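PDB 3V6N: lectin from Cicer arietinum, which agglutinates red blood cells and, as a plant albumin built on the four-bladed hemopexin beta-propeller, binds calcium and sodium ions in its central channel. Local coordinates for residues K52-A55 and K56-F59; P109-G113 and T114-N118; I154-I157 and S158-F161; P162-R165 and G166-F169. All blocks are in the same frame, centred on the assembly; numbering follows the deposited sequence.

Contact 1: residues K52-A55 and K56-F59; sequences KSLA and KTIF
T57 OG1 donates to the carbonyl oxygen L54 O at 2.8 Å, the shortest hydrogen bond across this turn. T57 is the N-cap residue of helix 58-62, in a four-bladed hemopexin-type propeller. The hydroxyl approaches at a C=O...O angle of 121° and lies tilted 26° from the carbonyl plane. Its own backbone adds a weak second bond to the same acceptor, T57 N to L54 O at 3.2 Å. Because chi1 of T57 is 68°, OG1 sits between the backbone N and the carbonyl carbon; there it can donate back to L54 and also accept, weakly, from F59 N at 3.3 Å as a helix cap. A water bridges the start of the turn: K56 N donates to it at 2.6 Å, and it donates weakly to S53 O.

K56 folds its bent chain back over A55, with CD 3.6 Å from A55 O, and its ammonium group donates to G100 O of the second subunit, so the turn borders the dimer interface. S53 OG is held by D95. Inward, L54 and F59 enter the blade core, where both touch I77 of strand 74-79. The methyl L54 CD2 meets the F59 ring obliquely, and I58 CG1 lies over the centre of one ring face. Between these two side chains, L54 and F59, the closest approach is L54 CD1 to F59 CB, 4.3 Å.

Contact 2: residues P109-G113 and T114-N118; sequences PFFKG and TVFEN
F111 O is gripped twice by T114, through the backbone N at 3.0 Å and through the hydroxyl OG1 at 2.5 Å; the bond from the backbone N closes the type II beta turn from F111 to T114, and the hydroxyl reinforces it. The turn belongs to the loop joining helix 104-107 to strand 122-125 of the hemopexin-type propeller. The hydroxyl lies only 16° from the carbonyl plane, while the amide stands further out. T114 OG1 also accepts a weak bond from F116 N, which ties the turn to the residues after it, which have helical backbone angles but lack the regular bonds.

G113, at the tip with a positive phi, points its N-H at E117 OE1, 2.6 Å away; the donor stands 48° out of the carboxylate plane. E117 reaches it with an extended chain beyond CG.

Beneath the turn the aromatic side chains stack. The rings of F111 and F116 form an offset stack, almost parallel at 8°, with centroids 4.8 Å apart. F110 CE2 covers the other face of F111, over its centre, and F110 goes on to pack against I143 and L150. F111 and F116 both rest on A141 of strand 139-144. A CH-pi contact completes the stack: F116 CB lies over the F111 face, 3.7 Å from its ring centroid.

Contact 3: residues I154-I157 and S158-F161; sequences IKSI and SDGF
D159 swings its carboxylate back over the end of the preceding strand, where OD2 lies 3.7 Å from both K155 CB and S156 CB. The K155 side chain crosses that of D159 at about a right angle and runs on, so that the two charged ends do not meet. With CG anti to the carbonyl carbon (chi1 -66°), the aspartate can accept a weak bond from S156 N at 3.3 Å. In return D159 N donates to S156 O at 2.9 Å, from well above the carbonyl plane. Together these reciprocal bonds join the end of strand 149-156 to the first turn of helix 157-160, the outermost strand and short helix of a hemopexin blade. S156 occupies the N-cap position, but its hydroxyl makes no capping bond.

I157 O, in the first residue of the helix, accepts from F161 N just past its end at 2.8 Å, with a C=O...N angle of 163°, and weakly from G160 N. The F161 ring turns its edge to that same oxygen and stands edge-to-face against Y140. I157 is buried and packs on M173. Backbone bonds thus span the short helix from S156 to F161, and the D159 carboxylate probably adds a favourable charge near its N-terminal amides.

Contact 4: residues P162-R165 and G166-F169; sequences PCLR and GTIF
L164 O receives both polar groups of T167: the backbone N at 3.1 Å and the hydroxyl OG1 at 2.9 Å. The two donors come from the same face of the carbonyl plane, the amide 45° out of it and the hydroxyl 25°. This pair closes a type II beta turn, and T167 also starts an ST turn that follows directly, since its OG1 accepts from F169 N at 3.2 Å. A chi1 of 76° sets the hydroxyl between the backbone N and the carbonyl carbon, where both bonds can be made.

Around this polar core lie the apolar side chains. L164 CD2 reaches F169 CB at 4.2 Å and meets the ring obliquely, while I168 CG1 lies above one ring face, toward its rim. L187 of strand 184-189 receives both L164 and F169, so the turn is seated on the blade that follows it. Farther out, G166 takes the turn's tip with a positive phi, and its N-H is held by E170 OE1. R165 N donates to P162 O, which fixes the 3-10 segment leading in.

One hydroxyl that donates and accepts thus couples the turn to the residues after it and helps fix the F169 backbone, whose side chain packs in the blade.

Along the chain the four contacts follow in series, none nested in another, and each closes a short local turn. Contact 1 lies between helices 47-50 and 58-62 and packs on the blade that holds strands 74-79, 82-87 and 96-103. Contact 2 comes in the loop before strand 122-125 and packs on the next blade. Contact 3 ends that blade, turning strand 149-156 into helix 157-160, and I154 packs back on T114 and F116 of contact 2. Contact 4 follows directly and leads toward strand 175-178; L164 lies against I157 of contact 3. Contact 1 stands across the chain's centre from contacts 3 and 4, about 34 and 36 Å away between centres.

Contact 1: residues K52-A55 and K56-F59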
# COMPACT_ATOMS: atom_id res chain seq x y z
N LYS A 52 14.02 -5.51 8.13
CA LYS A 52 14.51 -5.38 6.75
C LYS A 52 13.46 -5.77 5.70
O LYS A 52 13.30 -5.08 4.69
CB LYS A 52 15.78 -6.22 6.55
CG LYS A 52 17.08 -5.42 6.51
CD LYS A 52 17.20 -4.42 7.66
CE LYS A 52 18.58 -3.76 7.67
NZ LYS A 52 18.71 -2.73 8.75
N SER A 53 12.74 -6.87 5.93
CA SER A 53 11.71 -7.28 4.99
C SER A 53 10.61 -6.21 4.78
O SER A 53 9.91 -6.24 3.77
CB SER A 53 11.08 -8.62 5.41
OG SER A 53 10.33 -8.48 6.61
N LEU A 54 10.49 -5.27 5.72
CA LEU A 54 9.44 -4.26 5.62
C LEU A 54 9.94 -2.91 5.11
O LEU A 54 9.14 -2.02 4.88
CB LEU A 54 8.70 -4.08 6.97
CG LEU A 54 7.96 -5.27 7.60
CD1 LEU A 54 7.21 -4.89 8.87
CD2 LEU A 54 7.03 -5.93 6.60
N ALA A 55 11.25 -2.81 4.87
CA ALA A 55 11.91 -1.54 4.55
C ALA A 55 11.31 -0.79 3.37
O ALA A 55 11.18 0.42 3.44
CB ALA A 55 13.42 -1.74 4.34
N LYS A 56 11.01 -1.48 2.28
CA LYS A 56 10.46 -0.78 1.11
C LYS A 56 8.99 -1.15 0.90
O LYS A 56 8.61 -1.54 -0.20
CB LYS A 56 11.29 -1.07 -0.18
CG LYS A 56 12.82 -0.97 -0.06
CD LYS A 56 13.29 0.35 0.49
CE LYS A 56 12.80 1.49 -0.38
NZ LYS A 56 12.01 2.49 0.39
N THR A 57 8.18 -1.06 1.97
CA THR A 57 6.74 -1.34 1.91
C THR A 57 6.01 -0.18 2.58
O THR A 57 6.64 0.68 3.22
CB THR A 57 6.33 -2.69 2.61
OG1 THR A 57 6.52 -2.59 4.02
CG2 THR A 57 7.11 -3.91 2.06
N ILE A 58 4.68 -0.14 2.44
CA ILE A 58 3.88 0.87 3.13
C ILE A 58 4.03 0.80 4.65
O ILE A 58 3.90 1.81 5.34
CB ILE A 58 2.39 0.77 2.75
CG1 ILE A 58 1.84 -0.60 3.17
CG2 ILE A 58 2.23 1.09 1.26
CD1 ILE A 58 0.46 -0.95 2.66
N PHE A 59 4.30 -0.39 5.17
CA PHE A 59 4.56 -0.57 6.61
C PHE A 59 5.86 0.13 7.01
O PHE A 59 5.91 0.80 8.04
CB PHE A 59 4.58 -2.05 6.98
CG PHE A 59 3.39 -2.80 6.47
CD1 PHE A 59 2.14 -2.63 7.06
CD2 PHE A 59 3.49 -3.65 5.38
CE1 PHE A 59 1.03 -3.31 6.59
CE2 PHE A 59 2.37 -4.33 4.90
CZ PHE A 59 1.14 -4.16 5.51
O HOH W 1 11.33 -3.95 1.59

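Contact 2: residues P109-G113 and T114-N118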
# COMPACT_ATOMS: atom_id res chain seq x y z
N PRO A 109 -12.83 -11.69 3.51
CA PRO A 109 -13.99 -11.23 2.72
C PRO A 109 -15.26 -10.95 3.51
O PRO A 109 -16.11 -10.19 3.05
CB PRO A 109 -14.23 -12.39 1.73
CG PRO A 109 -12.89 -13.07 1.62
CD PRO A 109 -12.31 -12.98 3.01
N PHE A 110 -15.39 -11.55 4.69
CA PHE A 110 -16.58 -11.33 5.54
C PHE A 110 -16.67 -9.88 6.03
O PHE A 110 -17.71 -9.44 6.51
CB PHE A 110 -16.62 -12.32 6.71
CG PHE A 110 -15.28 -12.54 7.39
CD1 PHE A 110 -14.50 -13.65 7.06
CD2 PHE A 110 -14.82 -11.65 8.34
CE1 PHE A 110 -13.27 -13.86 7.68
CE2 PHE A 110 -13.60 -11.85 8.97
CZ PHE A 110 -12.82 -12.96 8.64
N PHE A 111 -15.57 -9.13 5.88
CA PHE A 111 -15.57 -7.71 6.28
C PHE A 111 -16.12 -6.75 5.23
O PHE A 111 -16.41 -5.58 5.53
CB PHE A 111 -14.18 -7.27 6.76
CG PHE A 111 -13.85 -7.73 8.16
CD1 PHE A 111 -14.85 -7.82 9.14
CD2 PHE A 111 -12.54 -8.04 8.51
CE1 PHE A 111 -14.55 -8.23 10.43
CE2 PHE A 111 -12.23 -8.45 9.81
CZ PHE A 111 -13.24 -8.55 10.76
N LYS A 112 -16.27 -7.23 4.00
CA LYS A 112 -16.81 -6.39 2.93
C LYS A 112 -18.16 -5.80 3.35
O LYS A 112 -18.99 -6.51 3.91
CB LYS A 112 -16.93 -7.17 1.63
CG LYS A 112 -17.13 -6.30 0.39
CD LYS A 112 -17.96 -7.03 -0.67
CE LYS A 112 -17.38 -8.40 -1.00
NZ LYS A 112 -15.99 -8.26 -1.53
N GLY A 113 -18.37 -4.51 3.12
CA GLY A 113 -19.63 -3.85 3.47
C GLY A 113 -19.76 -3.42 4.92
O GLY A 113 -20.81 -2.88 5.33
N THR A 114 -18.71 -3.67 5.71
CA THR A 114 -18.65 -3.24 7.12
C THR A 114 -17.63 -2.12 7.29
O THR A 114 -16.86 -1.81 6.38
CB THR A 114 -18.24 -4.38 8.09
OG1 THR A 114 -16.86 -4.72 7.86
CG2 THR A 114 -19.10 -5.63 7.92
N VAL A 115 -17.61 -1.54 8.48
CA VAL A 115 -16.64 -0.52 8.84
C VAL A 115 -15.19 -1.07 8.94
O VAL A 115 -14.22 -0.32 8.77
CB VAL A 115 -17.10 0.24 10.12
CG1 VAL A 115 -17.14 -0.67 11.36
CG2 VAL A 115 -16.27 1.51 10.35
N PHE A 116 -15.04 -2.38 9.13
CA PHE A 116 -13.71 -3.01 9.23
C PHE A 116 -12.94 -3.06 7.89
O PHE A 116 -11.73 -3.30 7.89
CB PHE A 116 -13.81 -4.44 9.76
CG PHE A 116 -14.24 -4.55 11.21
CD1 PHE A 116 -15.59 -4.43 11.56
CD2 PHE A 116 -13.30 -4.80 12.21
CE1 PHE A 116 -15.98 -4.55 12.89
CE2 PHE A 116 -13.69 -4.91 13.53
CZ PHE A 116 -15.03 -4.79 13.88
N GLU A 117 -13.61 -2.88 6.76
CA GLU A 117 -12.88 -3.02 5.49
C GLU A 117 -11.89 -1.88 5.20
O GLU A 117 -10.96 -2.06 4.41
CB GLU A 117 -13.79 -3.32 4.30
CG GLU A 117 -14.60 -2.16 3.75
CD GLU A 117 -15.43 -2.57 2.54
OE1 GLU A 117 -16.67 -2.57 2.64
OE2 GLU A 117 -14.85 -2.90 1.48
N ASN A 118 -12.07 -0.73 5.84
CA ASN A 118 -11.18 0.41 5.62
C ASN A 118 -10.03 0.52 6.62
O ASN A 118 -9.15 1.36 6.49
CB ASN A 118 -11.99 1.72 5.57
CG ASN A 118 -12.99 1.75 4.42
OD1 ASN A 118 -14.11 2.22 4.58
ND2 ASN A 118 -12.59 1.21 3.26

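Contact 3: residues I154-I157 and S158-F161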
# COMPACT_ATOMS: atom_id res chain seq x y z
N ILE A 154 -21.01 -9.18 14.25
CA ILE A 154 -20.31 -8.00 14.76
C ILE A 154 -21.19 -7.33 15.83
O ILE A 154 -22.37 -7.12 15.61
CB ILE A 154 -19.96 -7.04 13.60
CG1 ILE A 154 -18.99 -7.73 12.63
CG2 ILE A 154 -19.30 -5.76 14.12
CD1 ILE A 154 -19.02 -7.17 11.23
N LYS A 155 -20.61 -7.02 16.99
CA LYS A 155 -21.39 -6.52 18.13
C LYS A 155 -20.78 -5.27 18.73
O LYS A 155 -19.60 -4.99 18.52
CB LYS A 155 -21.47 -7.59 19.22
CG LYS A 155 -22.47 -8.69 18.95
CD LYS A 155 -22.31 -9.85 19.92
CE LYS A 155 -23.52 -10.78 19.87
NZ LYS A 155 -23.19 -12.17 20.32
N SER A 156 -21.57 -4.51 19.50
CA SER A 156 -21.02 -3.45 20.32
C SER A 156 -19.97 -4.03 21.31
O SER A 156 -20.15 -5.12 21.87
CB SER A 156 -22.15 -2.68 21.04
OG SER A 156 -22.96 -1.91 20.11
N ILE A 157 -18.87 -3.30 21.49
CA ILE A 157 -17.83 -3.63 22.49
C ILE A 157 -18.45 -3.92 23.87
O ILE A 157 -18.07 -4.89 24.54
CB ILE A 157 -16.78 -2.50 22.61
CG1 ILE A 157 -15.84 -2.50 21.38
CG2 ILE A 157 -16.00 -2.62 23.91
CD1 ILE A 157 -14.75 -1.43 21.40
N SER A 158 -19.42 -3.09 24.25
CA SER A 158 -20.20 -3.24 25.48
C SER A 158 -21.05 -4.51 25.60
O SER A 158 -21.39 -4.91 26.72
CB SER A 158 -21.09 -2.02 25.69
OG SER A 158 -20.40 -1.12 26.53
N ASP A 159 -21.44 -5.12 24.48
CA ASP A 159 -22.16 -6.39 24.51
C ASP A 159 -21.24 -7.49 25.00
O ASP A 159 -21.66 -8.33 25.80
CB ASP A 159 -22.70 -6.80 23.13
CG ASP A 159 -23.77 -5.86 22.59
OD1 ASP A 159 -24.40 -5.13 23.38
OD2 ASP A 159 -23.98 -5.85 21.35
N GLY A 160 -20.00 -7.50 24.52
CA GLY A 160 -19.07 -8.58 24.81
C GLY A 160 -18.19 -8.32 26.01
O GLY A 160 -17.71 -9.26 26.65
N PHE A 161 -17.98 -7.05 26.32
CA PHE A 161 -17.13 -6.66 27.44
C PHE A 161 -17.87 -5.63 28.31
O PHE A 161 -17.53 -4.44 28.29
CB PHE A 161 -15.80 -6.09 26.92
CG PHE A 161 -15.05 -7.01 25.98
CD1 PHE A 161 -15.34 -7.03 24.62
CD2 PHE A 161 -14.05 -7.85 26.45
CE1 PHE A 161 -14.65 -7.87 23.75
CE2 PHE A 161 -13.34 -8.69 25.58
CZ PHE A 161 -13.64 -8.70 24.23

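Contact 4: residues P162-R165 and G166-F169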
# COMPACT_ATOMS: atom_id res chain seq x y z
N PRO A 162 -18.88 -6.10 29.09
CA PRO A 162 -19.77 -5.19 29.84
C PRO A 162 -19.00 -4.35 30.84
O PRO A 162 -19.40 -3.22 31.10
CB PRO A 162 -20.72 -6.15 30.57
CG PRO A 162 -20.58 -7.46 29.89
CD PRO A 162 -19.15 -7.51 29.43
N CYS A 163 -17.91 -4.91 31.36
CA CYS A 163 -16.94 -4.23 32.23
C CYS A 163 -16.39 -2.89 31.69
O CYS A 163 -15.85 -2.10 32.45
CB CYS A 163 -15.76 -5.19 32.58
SG CYS A 163 -14.72 -5.84 31.21
N LEU A 164 -16.54 -2.64 30.40
CA LEU A 164 -16.00 -1.41 29.81
C LEU A 164 -17.00 -0.26 29.69
O LEU A 164 -16.64 0.85 29.29
CB LEU A 164 -15.35 -1.71 28.45
CG LEU A 164 -14.19 -2.72 28.48
CD1 LEU A 164 -13.72 -3.05 27.08
CD2 LEU A 164 -13.04 -2.18 29.32
N ARG A 165 -18.26 -0.54 30.02
CA ARG A 165 -19.29 0.51 29.99
C ARG A 165 -18.87 1.61 30.97
O ARG A 165 -18.43 1.32 32.08
CB ARG A 165 -20.66 -0.07 30.37
CG ARG A 165 -21.87 0.81 30.04
CD ARG A 165 -23.17 0.13 30.43
NE ARG A 165 -23.34 -1.18 29.77
CZ ARG A 165 -23.06 -2.36 30.33
NH1 ARG A 165 -22.59 -2.44 31.58
NH2 ARG A 165 -23.24 -3.48 29.63
N GLY A 166 -18.95 2.87 30.53
CA GLY A 166 -18.62 4.01 31.38
C GLY A 166 -17.14 4.33 31.50
O GLY A 166 -16.77 5.23 32.24
N THR A 167 -16.30 3.58 30.79
CA THR A 167 -14.86 3.86 30.73
C THR A 167 -14.54 4.49 29.38
O THR A 167 -15.38 4.47 28.49
CB THR A 167 -13.99 2.59 30.93
OG1 THR A 167 -13.99 1.81 29.73
CG2 THR A 167 -14.50 1.73 32.11
N ILE A 168 -13.33 5.03 29.22
CA ILE A 168 -12.88 5.59 27.93
C ILE A 168 -12.83 4.55 26.78
O ILE A 168 -12.83 4.92 25.60
CB ILE A 168 -11.49 6.29 28.02
CG1 ILE A 168 -10.40 5.30 28.44
CG2 ILE A 168 -11.55 7.49 28.97
CD1 ILE A 168 -8.99 5.85 28.35
N PHE A 169 -12.81 3.27 27.13
CA PHE A 169 -12.73 2.20 26.13
C PHE A 169 -14.07 1.84 25.48
O PHE A 169 -14.12 1.06 24.53
CB PHE A 169 -12.09 0.95 26.75
CG PHE A 169 -10.69 1.18 27.23
CD1 PHE A 169 -9.63 1.32 26.32
CD2 PHE A 169 -10.41 1.27 28.59
CE1 PHE A 169 -8.34 1.53 26.76
CE2 PHE A 169 -9.11 1.47 29.04
CZ PHE A 169 -8.07 1.61 28.12